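Local coordinates for Serine/threonine-protein acetyltransferase HopZ1a (Pseudomonas syringae pv. syringae, PDB 5KLP) that transfers acetyl groups from acetyl-CoA to serine, threonine and lysine residues of host proteins, tubulin among them, with inositol hexakisphosphate as cofactor, at residues I177-A182 with R228-A233; L219-E224 with H248-A253; F110-P115 with L155-L160; T138-E143 with H212-G217. The protein carries 10 engineered substitutions. All coordinates share one frame; numbering follows the deposited sequence.

Overall arrangement
Contacts 1, 2 and 4 are built on neighbouring strands of one mixed sheet, 138-143, 175-179 and 248-251, while contact 3 sets the loop after strand 105-110 against helix 153-167. Contacts 2 and 4 are buried, contacts 1 and 3 partly so. Chemistry follows position: carboxylates do the gripping in contact 1, at a helix start, and in contact 2, beside a strand; contact 4 is apolar packing under the end of helix 204-215; contact 3 mixes aliphatic packing with two bridging waters. Contacts 3 and 4 meet at the active site, where H158 NE2 bonds E143 OE2. The ring of H248 in contact 2 packs on L214 of contact 4.

Contact 1: residues I177-A182 with R228-A233; sequences IIETQA and RTTLGA
The start of helix 230-238 is tied here to the end of strand 175-179, on the same sheet that carries the active-site E143, whose side chain lies about 5 Å from that of E179. E179 makes the tie. Its CG stands anti to the backbone N (chi1 171°) and the chain runs on extended, so that the side chain crosses that of T230 at about a right angle. Both oxygens offer their syn lone pairs: E179 OE2 takes the backbone N-H of T230 at 2.9 Å in a fairly straight bond (161°), and E179 OE1 takes the T230 hydroxyl, OG1, at 2.6 Å. A negative group thus sits on the first turn of the helix, where the helix dipole would be expected to stabilise it. The turn also has its own cap. T229 is the N-cap residue, its OG1 accepting from G232 N at 3.0 Å, and the same hydroxyl bonds R226 O. From above the carboxylate plane, Q181 NE2 adds a second donor to E179 OE2 at 2.7 Å, with the oxygen close to the plane of the Q181 amide. Q181 gets there with CG anti to its carbonyl carbon and an extended chain, folding back from the loop after the strand. Backbone N-H groups of the loop between strand 138-143 and helix 153-167 close the network, I147 N donating to E179 OE1 and V148 N to T230 OG1. The same carboxylate also touches carbon: E179 OE2 lies 3.3 Å from T229 CA and 3.6 Å from T230 CG2.

Contact 2: residues L219-E224 with H248-A253; sequences LSTESE and HAAFGA
E222 and H248 cross at about a right angle, the carboxylate turned 66° against the imidazole, with the acid at the edge of the ring. E222 leaves the first turn of helix 222-225 with CG anti to the backbone N (chi1 -176°) and runs extended back toward the start of strand 248-251. E222 OE1 accepts from H248 ND1 at 2.6 Å through the syn lone pair, and lies close to the ring plane; the N-H...O angle of 147° leaves the bond somewhat bent. E222 OE2 takes the backbone N-H of A249 at 3.2 Å, this time from well above the carboxylate plane. One acid therefore holds both a side chain and the main chain of the edge strand. L219, which opens the type II turn 219-222, slides past H248 in the opposite direction. L219 CD2 reaches H248 CB at 3.8 Å and the methyl CB of A250 at 3.7 Å, while the L219 backbone N lies above one face of the imidazole, offset toward the rim. Beneath this turn the strand pairs in parallel with strand 175-179, the outermost pairing on that side of the sheet. Further partners complete the polar ends: R226 makes a salt bridge to E222 OE2, and H248 NE2 bonds S173 O. With ND1 and NE2 both facing oxygen acceptors, and a carboxylate on one of them, the imidazole is probably doubly protonated and positively charged.

Contact 3: residues F110-P115 with L155-L160; sequences FPQTCP and LQRHNL
The amide of Q112 and the imidazole of H158 stand 58° apart, and water 1 joins them, lying in the plane of the F110 ring at its edge. That water donates to Q112 OE1 at 2.7 Å and is hydrogen-bonded to H158 ND1 at 3.0 Å. Helix 153-167 here packs against the loop that leaves strand 105-110, next to the active site of this YopJ-family acetyltransferase: the other ring nitrogen, H158 NE2, bonds the active-site E143. Q112 bends at chi2 (-64°) and crosses R157 at about a right angle, its CB resting 3.5 Å from R157 CD. The R157 chain extends past it to a guanidinium that bonds Q154 and a bound citrate, probably from the crystallisation liquor, near the active-site H123. Further along the loop, the ring of P115 lies on the extended Q156 side chain, CG to CG at 3.6 Å, and L160 sets its CD2 against the loop backbone, 3.8 Å from P115 CA and 3.5 Å from T113 O. Polar backbone atoms between loop and helix are linked by water 2, which accepts from T113 N and donates to R157 O, each at 2.9 Å.

Contact 4: residues T138-E143 with H212-G217; sequences TIIITE and HGLQHG
The first residue of strand 138-143 meets the last turn of helix 204-215, T138 and L214 being the closest pair with 6.0 Å between CA atoms, and the strand then runs on away from the helix. L214 and T138 carry the packing. The CB of L214 points to the strand and, with CG anti to its carbonyl carbon (chi1 -72°) and chi2 near 180°, the side chain reaches along toward I140. L214 CD1, at the tip, sits 3.7 Å from I140 CG1 and 3.9 Å from I139 O, so one methyl touches both a side chain and the strand backbone. Nearer the root, L214 CB lies 3.7 Å from CG2 of T138, the two side chains crossing obliquely. The same threonine methyl, T138 CG2, also rests 3.5 Å from Q215 N and 3.7 Å from Q215 CG. T138 divides its work between its two branches: CG2 is anti to the carbonyl carbon and faces the helix, while OG1, between the backbone N and the carbonyl carbon (chi1 56°), bonds H211 ND1 and H132 NE2. I140 also packs on F207, I210 and H211, so the contact continues back along the helix. The helix ends in a Schellman motif with G217, at positive phi, as its C-prime residue; G217 N bonds L214 O at 3.0 Å. This is helix-on-sheet packing in an alpha/beta core, placed at the far end of the strand from the active-site E143.

Contact 1: residues I177-A182 with R228-A233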
loop_
_atom_site.group_PDB
_atom_site.type_symbol
_atom_site.label_atom_id
_atom_site.label_comp_id
_atom_site.label_asym_id
_atom_site.label_seq_id
_atom_site.Cartn_x
_atom_site.Cartn_y
_atom_site.Cartn_z
ATOM N N ILE A 177 -5.060 -7.715 -8.826
ATOM C CA ILE A 177 -4.901 -7.476 -7.407
ATOM C C ILE A 177 -3.603 -8.135 -6.984
ATOM O O ILE A 177 -3.445 -9.353 -7.084
ATOM C CB ILE A 177 -6.072 -8.023 -6.583
ATOM C CG1 ILE A 177 -7.382 -7.386 -7.047
ATOM C CG2 ILE A 177 -5.836 -7.741 -5.116
ATOM C CD1 ILE A 177 -8.616 -7.906 -6.341
ATOM N N ILE A 178 -2.669 -7.318 -6.526
ATOM C CA ILE A 178 -1.367 -7.809 -6.123
ATOM C C ILE A 178 -1.277 -7.854 -4.603
ATOM O O ILE A 178 -1.376 -6.837 -3.911
ATOM C CB ILE A 178 -0.250 -6.952 -6.709
ATOM C CG1 ILE A 178 -0.306 -7.043 -8.240
ATOM C CG2 ILE A 178 1.117 -7.415 -6.187
ATOM C CD1 ILE A 178 0.633 -6.105 -8.940
ATOM N N GLU A 179 -1.121 -9.065 -4.090
ATOM C CA GLU A 179 -1.105 -9.290 -2.654
ATOM C C GLU A 179 0.334 -9.276 -2.148
ATOM O O GLU A 179 1.105 -10.147 -2.509
ATOM C CB GLU A 179 -1.782 -10.623 -2.330
ATOM C CG GLU A 179 -1.638 -11.081 -0.885
ATOM C CD GLU A 179 -2.249 -12.454 -0.648
ATOM O OE1 GLU A 179 -3.495 -12.537 -0.632
ATOM O OE2 GLU A 179 -1.484 -13.449 -0.499
ATOM N N THR A 180 0.709 -8.315 -1.306
ATOM C CA THR A 180 2.113 -8.280 -0.886
ATOM C C THR A 180 2.374 -9.001 0.448
ATOM O O THR A 180 3.455 -9.547 0.640
ATOM C CB THR A 180 2.644 -6.826 -0.764
ATOM O OG1 THR A 180 2.085 -6.198 0.396
ATOM C CG2 THR A 180 2.284 -5.997 -1.995
ATOM N N GLN A 181 1.376 -9.046 1.333
ATOM C CA GLN A 181 1.535 -9.586 2.705
ATOM C C GLN A 181 2.593 -8.851 3.517
ATOM O O GLN A 181 3.181 -9.420 4.448
ATOM C CB GLN A 181 1.887 -11.096 2.682
ATOM C CG GLN A 181 0.921 -11.950 1.841
ATOM C CD GLN A 181 1.226 -13.446 1.908
ATOM O OE1 GLN A 181 2.015 -13.903 2.748
ATOM N NE2 GLN A 181 0.592 -14.218 1.021
ATOM N N ALA A 182 2.852 -7.589 3.180
ATOM C CA ALA A 182 3.843 -6.840 3.940
ATOM C C ALA A 182 3.288 -6.456 5.324
ATOM O O ALA A 182 4.024 -6.443 6.306
ATOM C CB ALA A 182 4.293 -5.593 3.161
ATOM N N ARG A 228 0.615 -18.667 -5.070
ATOM C CA ARG A 228 1.371 -18.348 -3.862
ATOM C C ARG A 228 0.624 -17.374 -2.935
ATOM O O ARG A 228 1.069 -17.093 -1.828
ATOM C CB ARG A 228 2.735 -17.745 -4.240
ATOM C CG ARG A 228 3.669 -18.711 -4.957
ATOM C CD ARG A 228 4.834 -17.970 -5.624
ATOM N NE ARG A 228 5.606 -18.855 -6.490
ATOM C CZ ARG A 228 6.208 -18.486 -7.617
ATOM N NH1 ARG A 228 6.142 -17.229 -8.036
ATOM N NH2 ARG A 228 6.886 -19.379 -8.327
ATOM N N THR A 229 -0.507 -16.866 -3.399
ATOM C CA THR A 229 -1.301 -15.907 -2.631
ATOM C C THR A 229 -2.381 -16.639 -1.857
ATOM O O THR A 229 -2.687 -17.801 -2.145
ATOM C CB THR A 229 -1.974 -14.854 -3.539
ATOM O OG1 THR A 229 -2.933 -15.503 -4.381
ATOM C CG2 THR A 229 -0.937 -14.135 -4.417
ATOM N N THR A 230 -2.970 -15.953 -0.883
ATOM C CA THR A 230 -4.071 -16.526 -0.123
ATOM C C THR A 230 -5.237 -16.858 -1.039
ATOM O O THR A 230 -5.960 -17.820 -0.804
ATOM C CB THR A 230 -4.550 -15.569 0.987
ATOM O OG1 THR A 230 -5.039 -14.359 0.393
ATOM C CG2 THR A 230 -3.394 -15.256 1.949
ATOM N N LEU A 231 -5.414 -16.063 -2.086
ATOM C CA LEU A 231 -6.437 -16.335 -3.090
ATOM C C LEU A 231 -6.130 -17.650 -3.808
ATOM O O LEU A 231 -7.009 -18.504 -3.993
ATOM C CB LEU A 231 -6.533 -15.176 -4.091
ATOM C CG LEU A 231 -7.483 -15.468 -5.261
ATOM C CD1 LEU A 231 -8.915 -15.609 -4.781
ATOM C CD2 LEU A 231 -7.385 -14.395 -6.331
ATOM N N GLY A 232 -4.874 -17.810 -4.202
ATOM C CA GLY A 232 -4.442 -19.012 -4.893
ATOM C C GLY A 232 -4.632 -20.260 -4.060
ATOM O O GLY A 232 -5.048 -21.307 -4.580
ATOM N N ALA A 233 -4.323 -20.155 -2.769
ATOM C CA ALA A 233 -4.509 -21.265 -1.846
ATOM C C ALA A 233 -5.973 -21.662 -1.806
ATOM O O ALA A 233 -6.312 -22.842 -1.880
ATOM C CB ALA A 233 -4.032 -20.891 -0.456
#

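Contact 2: residues L219-E224 with H248-A253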
loop_
_atom_site.group_PDB
_atom_site.type_symbol
_atom_site.label_atom_id
_atom_site.label_comp_id
_atom_site.label_asym_id
_atom_site.label_seq_id
_atom_site.Cartn_x
_atom_site.Cartn_y
_atom_site.Cartn_z
ATOM N N LEU A 219 -1.073 -10.718 -17.004
ATOM C CA LEU A 219 -0.221 -10.309 -15.884
ATOM C C LEU A 219 0.989 -11.235 -15.776
ATOM O O LEU A 219 0.845 -12.457 -15.643
ATOM C CB LEU A 219 -1.008 -10.320 -14.573
ATOM C CG LEU A 219 -0.189 -10.012 -13.304
ATOM C CD1 LEU A 219 0.334 -8.574 -13.315
ATOM C CD2 LEU A 219 -0.983 -10.303 -12.023
ATOM N N SER A 220 2.183 -10.661 -15.844
ATOM C CA SER A 220 3.388 -11.476 -15.823
ATOM C C SER A 220 3.482 -12.288 -14.522
ATOM O O SER A 220 3.068 -11.822 -13.453
ATOM C CB SER A 220 4.631 -10.600 -16.016
ATOM O OG SER A 220 5.816 -11.355 -15.840
ATOM N N THR A 221 3.974 -13.520 -14.666
ATOM C CA THR A 221 4.214 -14.496 -13.590
ATOM C C THR A 221 2.939 -15.096 -13.000
ATOM O O THR A 221 3.014 -15.977 -12.139
ATOM C CB THR A 221 5.034 -13.903 -12.402
ATOM O OG1 THR A 221 4.188 -13.076 -11.590
ATOM C CG2 THR A 221 6.247 -13.102 -12.888
ATOM N N GLU A 222 1.779 -14.661 -13.478
ATOM C CA GLU A 222 0.534 -15.043 -12.819
ATOM C C GLU A 222 0.346 -16.548 -12.747
ATOM O O GLU A 222 -0.141 -17.061 -11.739
ATOM C CB GLU A 222 -0.679 -14.411 -13.502
ATOM C CG GLU A 222 -1.975 -14.717 -12.756
ATOM C CD GLU A 222 -3.194 -14.069 -13.377
ATOM O OE1 GLU A 222 -3.093 -13.568 -14.519
ATOM O OE2 GLU A 222 -4.250 -14.047 -12.709
ATOM N N SER A 223 0.766 -17.251 -13.795
ATOM C CA SER A 223 0.623 -18.702 -13.859
ATOM C C SER A 223 1.263 -19.441 -12.672
ATOM O O SER A 223 0.812 -20.526 -12.318
ATOM C CB SER A 223 1.221 -19.225 -15.170
ATOM O OG SER A 223 2.589 -18.870 -15.281
ATOM N N GLU A 224 2.311 -18.878 -12.071
ATOM C CA GLU A 224 2.892 -19.447 -10.839
ATOM C C GLU A 224 2.597 -18.597 -9.592
ATOM O O GLU A 224 2.468 -19.124 -8.486
ATOM C CB GLU A 224 4.401 -19.649 -10.978
ATOM C CG GLU A 224 5.157 -18.410 -11.397
ATOM C CD GLU A 224 5.763 -18.547 -12.776
ATOM O OE1 GLU A 224 5.521 -19.586 -13.433
ATOM O OE2 GLU A 224 6.475 -17.614 -13.207
ATOM N N HIS A 248 -6.937 -10.559 -12.419
ATOM C CA HIS A 248 -5.662 -11.203 -12.158
ATOM C C HIS A 248 -5.219 -11.015 -10.715
ATOM O O HIS A 248 -5.651 -10.086 -10.016
ATOM C CB HIS A 248 -4.579 -10.667 -13.099
ATOM C CG HIS A 248 -4.980 -10.674 -14.537
ATOM N ND1 HIS A 248 -4.846 -11.784 -15.340
ATOM C CD2 HIS A 248 -5.527 -9.709 -15.313
ATOM C CE1 HIS A 248 -5.283 -11.500 -16.554
ATOM N NE2 HIS A 248 -5.699 -10.246 -16.564
ATOM N N ALA A 249 -4.325 -11.893 -10.285
ATOM C CA ALA A 249 -3.729 -11.771 -8.972
ATOM C C ALA A 249 -2.328 -12.368 -8.959
ATOM O O ALA A 249 -2.044 -13.343 -9.657
ATOM C CB ALA A 249 -4.619 -12.448 -7.929
ATOM N N ALA A 250 -1.459 -11.789 -8.143
ATOM C CA ALA A 250 -0.109 -12.305 -7.982
ATOM C C ALA A 250 0.446 -11.884 -6.640
ATOM O O ALA A 250 -0.088 -10.986 -5.974
ATOM C CB ALA A 250 0.801 -11.821 -9.105
ATOM N N PHE A 251 1.515 -12.554 -6.239
ATOM C CA PHE A 251 2.199 -12.217 -5.007
ATOM C C PHE A 251 3.168 -11.081 -5.264
ATOM O O PHE A 251 3.846 -11.060 -6.302
ATOM C CB PHE A 251 2.920 -13.439 -4.446
ATOM C CG PHE A 251 3.679 -13.154 -3.195
ATOM C CD1 PHE A 251 3.010 -12.804 -2.039
ATOM C CD2 PHE A 251 5.060 -13.252 -3.169
ATOM C CE1 PHE A 251 3.708 -12.548 -0.877
ATOM C CE2 PHE A 251 5.767 -12.996 -2.004
ATOM C CZ PHE A 251 5.088 -12.639 -0.863
ATOM N N GLY A 252 3.216 -10.136 -4.329
ATOM C CA GLY A 252 3.985 -8.911 -4.492
ATOM C C GLY A 252 5.436 -9.083 -4.923
ATOM O O GLY A 252 5.879 -8.429 -5.865
ATOM N N ALA A 253 6.173 -9.966 -4.249
ATOM C CA ALA A 253 7.596 -10.146 -4.536
ATOM C C ALA A 253 7.857 -10.633 -5.958
ATOM O O ALA A 253 8.941 -10.409 -6.494
ATOM C CB ALA A 253 8.225 -11.110 -3.543
#

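Contact 3: residues F110-P115 with L155-L160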
loop_
_atom_site.group_PDB
_atom_site.type_symbol
_atom_site.label_atom_id
_atom_site.label_comp_id
_atom_site.label_asym_id
_atom_site.label_seq_id
_atom_site.Cartn_x
_atom_site.Cartn_y
_atom_site.Cartn_z
ATOM N N PHE A 110 -8.367 3.957 -0.987
ATOM C CA PHE A 110 -9.759 3.903 -0.572
ATOM C C PHE A 110 -9.945 2.746 0.389
ATOM O O PHE A 110 -9.211 1.763 0.328
ATOM C CB PHE A 110 -10.692 3.773 -1.787
ATOM C CG PHE A 110 -10.390 2.587 -2.664
ATOM C CD1 PHE A 110 -10.958 1.351 -2.409
ATOM C CD2 PHE A 110 -9.529 2.715 -3.743
ATOM C CE1 PHE A 110 -10.674 0.243 -3.234
ATOM C CE2 PHE A 110 -9.231 1.615 -4.568
ATOM C CZ PHE A 110 -9.808 0.384 -4.309
ATOM N N PRO A 111 -10.921 2.869 1.290
ATOM C CA PRO A 111 -11.218 1.780 2.217
ATOM C C PRO A 111 -12.071 0.725 1.521
ATOM O O PRO A 111 -12.576 0.992 0.424
ATOM C CB PRO A 111 -11.992 2.484 3.327
ATOM C CG PRO A 111 -12.747 3.570 2.580
ATOM C CD PRO A 111 -11.786 4.042 1.523
ATOM N N GLN A 112 -12.212 -0.446 2.134
ATOM C CA GLN A 112 -13.118 -1.467 1.624
ATOM C C GLN A 112 -14.541 -1.195 2.088
ATOM O O GLN A 112 -14.749 -0.541 3.107
ATOM C CB GLN A 112 -12.692 -2.856 2.081
ATOM C CG GLN A 112 -11.247 -3.176 1.765
ATOM C CD GLN A 112 -10.971 -3.229 0.275
ATOM O OE1 GLN A 112 -11.797 -3.688 -0.509
ATOM N NE2 GLN A 112 -9.810 -2.735 -0.124
ATOM N N THR A 113 -15.517 -1.721 1.356
ATOM C CA THR A 113 -16.920 -1.535 1.721
ATOM C C THR A 113 -17.619 -2.876 1.999
ATOM O O THR A 113 -17.403 -3.864 1.301
ATOM C CB THR A 113 -17.653 -0.781 0.606
ATOM O OG1 THR A 113 -17.011 0.483 0.383
ATOM C CG2 THR A 113 -19.126 -0.578 0.956
ATOM N N CYS A 114 -18.438 -2.916 3.037
ATOM C CA CYS A 114 -19.279 -4.065 3.308
ATOM C C CYS A 114 -20.482 -4.063 2.362
ATOM O O CYS A 114 -21.255 -3.121 2.353
ATOM C CB CYS A 114 -19.733 -4.033 4.767
ATOM S SG CYS A 114 -20.899 -5.321 5.194
ATOM N N PRO A 115 -20.631 -5.119 1.554
ATOM C CA PRO A 115 -21.685 -5.264 0.541
ATOM C C PRO A 115 -23.091 -5.185 1.121
ATOM O O PRO A 115 -23.998 -4.662 0.470
ATOM C CB PRO A 115 -21.431 -6.664 -0.034
ATOM C CG PRO A 115 -20.011 -6.948 0.264
ATOM C CD PRO A 115 -19.720 -6.273 1.569
ATOM N N LEU A 155 -11.911 -10.888 0.940
ATOM C CA LEU A 155 -12.254 -11.441 -0.364
ATOM C C LEU A 155 -13.602 -10.918 -0.844
ATOM O O LEU A 155 -13.740 -10.532 -1.996
ATOM C CB LEU A 155 -12.281 -12.968 -0.323
ATOM C CG LEU A 155 -12.786 -13.641 -1.603
ATOM C CD1 LEU A 155 -11.878 -13.300 -2.773
ATOM C CD2 LEU A 155 -12.865 -15.143 -1.412
ATOM N N GLN A 156 -14.593 -10.912 0.051
ATOM C CA GLN A 156 -15.926 -10.412 -0.289
ATOM C C GLN A 156 -15.882 -8.916 -0.658
ATOM O O GLN A 156 -16.567 -8.463 -1.584
ATOM C CB GLN A 156 -16.884 -10.657 0.895
ATOM C CG GLN A 156 -18.247 -9.993 0.788
ATOM C CD GLN A 156 -18.905 -9.756 2.159
ATOM O OE1 GLN A 156 -18.237 -9.388 3.134
ATOM N NE2 GLN A 156 -20.214 -9.971 2.230
ATOM N N ARG A 157 -15.042 -8.164 0.047
ATOM C CA ARG A 157 -14.889 -6.731 -0.200
ATOM C C ARG A 157 -14.195 -6.466 -1.548
ATOM O O ARG A 157 -14.587 -5.554 -2.289
ATOM C CB ARG A 157 -14.108 -6.075 0.947
ATOM C CG ARG A 157 -14.817 -6.134 2.309
ATOM C CD ARG A 157 -13.815 -5.904 3.442
ATOM N NE ARG A 157 -14.353 -6.291 4.738
ATOM C CZ ARG A 157 -13.610 -6.545 5.810
ATOM N NH1 ARG A 157 -12.278 -6.461 5.747
ATOM N NH2 ARG A 157 -14.204 -6.885 6.942
ATOM N N HIS A 158 -13.156 -7.244 -1.857
ATOM C CA HIS A 158 -12.485 -7.140 -3.166
ATOM C C HIS A 158 -13.436 -7.518 -4.312
ATOM O O HIS A 158 -13.452 -6.871 -5.358
ATOM C CB HIS A 158 -11.232 -8.021 -3.217
ATOM C CG HIS A 158 -10.042 -7.418 -2.532
ATOM N ND1 HIS A 158 -9.564 -6.165 -2.840
ATOM C CD2 HIS A 158 -9.228 -7.903 -1.563
ATOM C CE1 HIS A 158 -8.508 -5.901 -2.091
ATOM N NE2 HIS A 158 -8.281 -6.941 -1.313
ATOM N N ASN A 159 -14.229 -8.565 -4.111
ATOM C CA ASN A 159 -15.226 -8.958 -5.109
ATOM C C ASN A 159 -16.255 -7.859 -5.363
ATOM O O ASN A 159 -16.714 -7.681 -6.497
ATOM C CB ASN A 159 -15.922 -10.262 -4.693
ATOM C CG ASN A 159 -15.135 -11.495 -5.135
ATOM O OD1 ASN A 159 -14.485 -11.474 -6.181
ATOM N ND2 ASN A 159 -15.179 -12.560 -4.337
ATOM N N LEU A 160 -16.632 -7.129 -4.314
ATOM C CA LEU A 160 -17.548 -6.008 -4.498
ATOM C C LEU A 160 -16.924 -4.965 -5.441
ATOM O O LEU A 160 -17.567 -4.499 -6.375
ATOM C CB LEU A 160 -17.926 -5.378 -3.147
ATOM C CG LEU A 160 -18.896 -4.191 -3.185
ATOM C CD1 LEU A 160 -20.248 -4.609 -3.807
ATOM C CD2 LEU A 160 -19.116 -3.609 -1.789
HETATM O O HOH W 1 -11.075 -3.581 -3.147
HETATM O O HOH W 2 -15.044 -2.963 -1.187
#

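Contact 4: residues T138-E143 with H212-G217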
loop_
_atom_site.group_PDB
_atom_site.type_symbol
_atom_site.label_atom_id
_atom_site.label_comp_id
_atom_site.label_asym_id
_atom_site.label_seq_id
_atom_site.Cartn_x
_atom_site.Cartn_y
_atom_site.Cartn_z
ATOM N N THR A 138 -6.654 0.336 -17.310
ATOM C CA THR A 138 -6.040 -0.804 -16.644
ATOM C C THR A 138 -5.804 -0.393 -15.204
ATOM O O THR A 138 -5.565 0.783 -14.928
ATOM C CB THR A 138 -4.729 -1.250 -17.303
ATOM O OG1 THR A 138 -3.826 -0.141 -17.358
ATOM C CG2 THR A 138 -4.983 -1.772 -18.729
ATOM N N ILE A 139 -5.926 -1.350 -14.289
ATOM C CA ILE A 139 -5.939 -1.050 -12.861
ATOM C C ILE A 139 -5.156 -2.103 -12.095
ATOM O O ILE A 139 -5.405 -3.293 -12.219
ATOM C CB ILE A 139 -7.381 -0.968 -12.295
ATOM C CG1 ILE A 139 -8.190 0.120 -13.014
ATOM C CG2 ILE A 139 -7.361 -0.687 -10.791
ATOM C CD1 ILE A 139 -9.675 0.107 -12.700
ATOM N N ILE A 140 -4.188 -1.641 -11.325
ATOM C CA ILE A 140 -3.410 -2.493 -10.438
ATOM C C ILE A 140 -3.770 -2.148 -9.005
ATOM O O ILE A 140 -3.496 -1.051 -8.555
ATOM C CB ILE A 140 -1.917 -2.278 -10.630
ATOM C CG1 ILE A 140 -1.508 -2.609 -12.064
ATOM C CG2 ILE A 140 -1.110 -3.099 -9.612
ATOM C CD1 ILE A 140 -0.122 -2.126 -12.383
ATOM N N ILE A 141 -4.386 -3.073 -8.294
ATOM C CA ILE A 141 -4.690 -2.845 -6.889
ATOM C C ILE A 141 -3.656 -3.540 -6.035
ATOM O O ILE A 141 -3.492 -4.760 -6.122
ATOM C CB ILE A 141 -6.084 -3.354 -6.530
ATOM C CG1 ILE A 141 -7.149 -2.594 -7.322
ATOM C CG2 ILE A 141 -6.335 -3.230 -5.014
ATOM C CD1 ILE A 141 -8.504 -3.255 -7.282
ATOM N N THR A 142 -2.931 -2.778 -5.227
ATOM C CA THR A 142 -1.939 -3.385 -4.334
ATOM C C THR A 142 -2.571 -3.574 -2.968
ATOM O O THR A 142 -2.990 -2.606 -2.311
ATOM C CB THR A 142 -0.662 -2.529 -4.187
ATOM O OG1 THR A 142 -1.019 -1.251 -3.640
ATOM C CG2 THR A 142 0.020 -2.317 -5.527
ATOM N N GLU A 143 -2.651 -4.835 -2.570
ATOM C CA GLU A 143 -3.176 -5.262 -1.280
ATOM C C GLU A 143 -1.993 -5.491 -0.343
ATOM O O GLU A 143 -1.254 -6.455 -0.513
ATOM C CB GLU A 143 -3.989 -6.559 -1.448
ATOM C CG GLU A 143 -4.349 -7.270 -0.144
ATOM C CD GLU A 143 -5.177 -6.391 0.785
ATOM O OE1 GLU A 143 -4.601 -5.826 1.750
ATOM O OE2 GLU A 143 -6.408 -6.276 0.539
ATOM N N HIS A 212 0.710 -2.114 -19.547
ATOM C CA HIS A 212 0.750 -2.535 -20.948
ATOM C C HIS A 212 0.310 -3.988 -21.105
ATOM O O HIS A 212 -0.444 -4.317 -22.023
ATOM C CB HIS A 212 2.148 -2.335 -21.556
ATOM C CG HIS A 212 2.526 -0.897 -21.733
ATOM N ND1 HIS A 212 3.830 -0.455 -21.682
ATOM C CD2 HIS A 212 1.767 0.201 -21.961
ATOM C CE1 HIS A 212 3.857 0.854 -21.865
ATOM N NE2 HIS A 212 2.618 1.276 -22.039
ATOM N N GLY A 213 0.775 -4.858 -20.217
ATOM C CA GLY A 213 0.350 -6.245 -20.265
ATOM C C GLY A 213 -1.145 -6.359 -20.039
ATOM O O GLY A 213 -1.837 -7.079 -20.756
ATOM N N LEU A 214 -1.646 -5.608 -19.059
ATOM C CA LEU A 214 -3.065 -5.625 -18.705
ATOM C C LEU A 214 -3.954 -5.140 -19.844
ATOM O O LEU A 214 -5.099 -5.562 -19.953
ATOM C CB LEU A 214 -3.304 -4.797 -17.435
ATOM C CG LEU A 214 -2.777 -5.433 -16.135
ATOM C CD1 LEU A 214 -2.936 -4.478 -14.958
ATOM C CD2 LEU A 214 -3.517 -6.736 -15.829
ATOM N N GLN A 215 -3.435 -4.259 -20.693
ATOM C CA GLN A 215 -4.164 -3.884 -21.904
ATOM C C GLN A 215 -4.420 -5.105 -22.783
ATOM O O GLN A 215 -5.349 -5.120 -23.584
ATOM C CB GLN A 215 -3.407 -2.826 -22.712
ATOM C CG GLN A 215 -3.589 -1.410 -22.191
ATOM C CD GLN A 215 -2.986 -0.365 -23.116
ATOM O OE1 GLN A 215 -1.768 -0.197 -23.182
ATOM N NE2 GLN A 215 -3.845 0.347 -23.833
ATOM N N HIS A 216 -3.577 -6.122 -22.649
ATOM C CA HIS A 216 -3.754 -7.347 -23.423
ATOM C C HIS A 216 -4.269 -8.484 -22.567
ATOM O O HIS A 216 -4.154 -9.633 -22.943
ATOM C CB HIS A 216 -2.440 -7.754 -24.099
ATOM C CG HIS A 216 -1.988 -6.796 -25.153
ATOM N ND1 HIS A 216 -1.140 -5.741 -24.891
ATOM C CD2 HIS A 216 -2.256 -6.744 -26.480
ATOM C CE1 HIS A 216 -0.918 -5.071 -26.007
ATOM N NE2 HIS A 216 -1.581 -5.660 -26.986
ATOM N N GLY A 217 -4.829 -8.154 -21.411
ATOM C CA GLY A 217 -5.466 -9.150 -20.575
ATOM C C GLY A 217 -4.496 -10.103 -19.912
ATOM O O GLY A 217 -4.858 -11.238 -19.615
#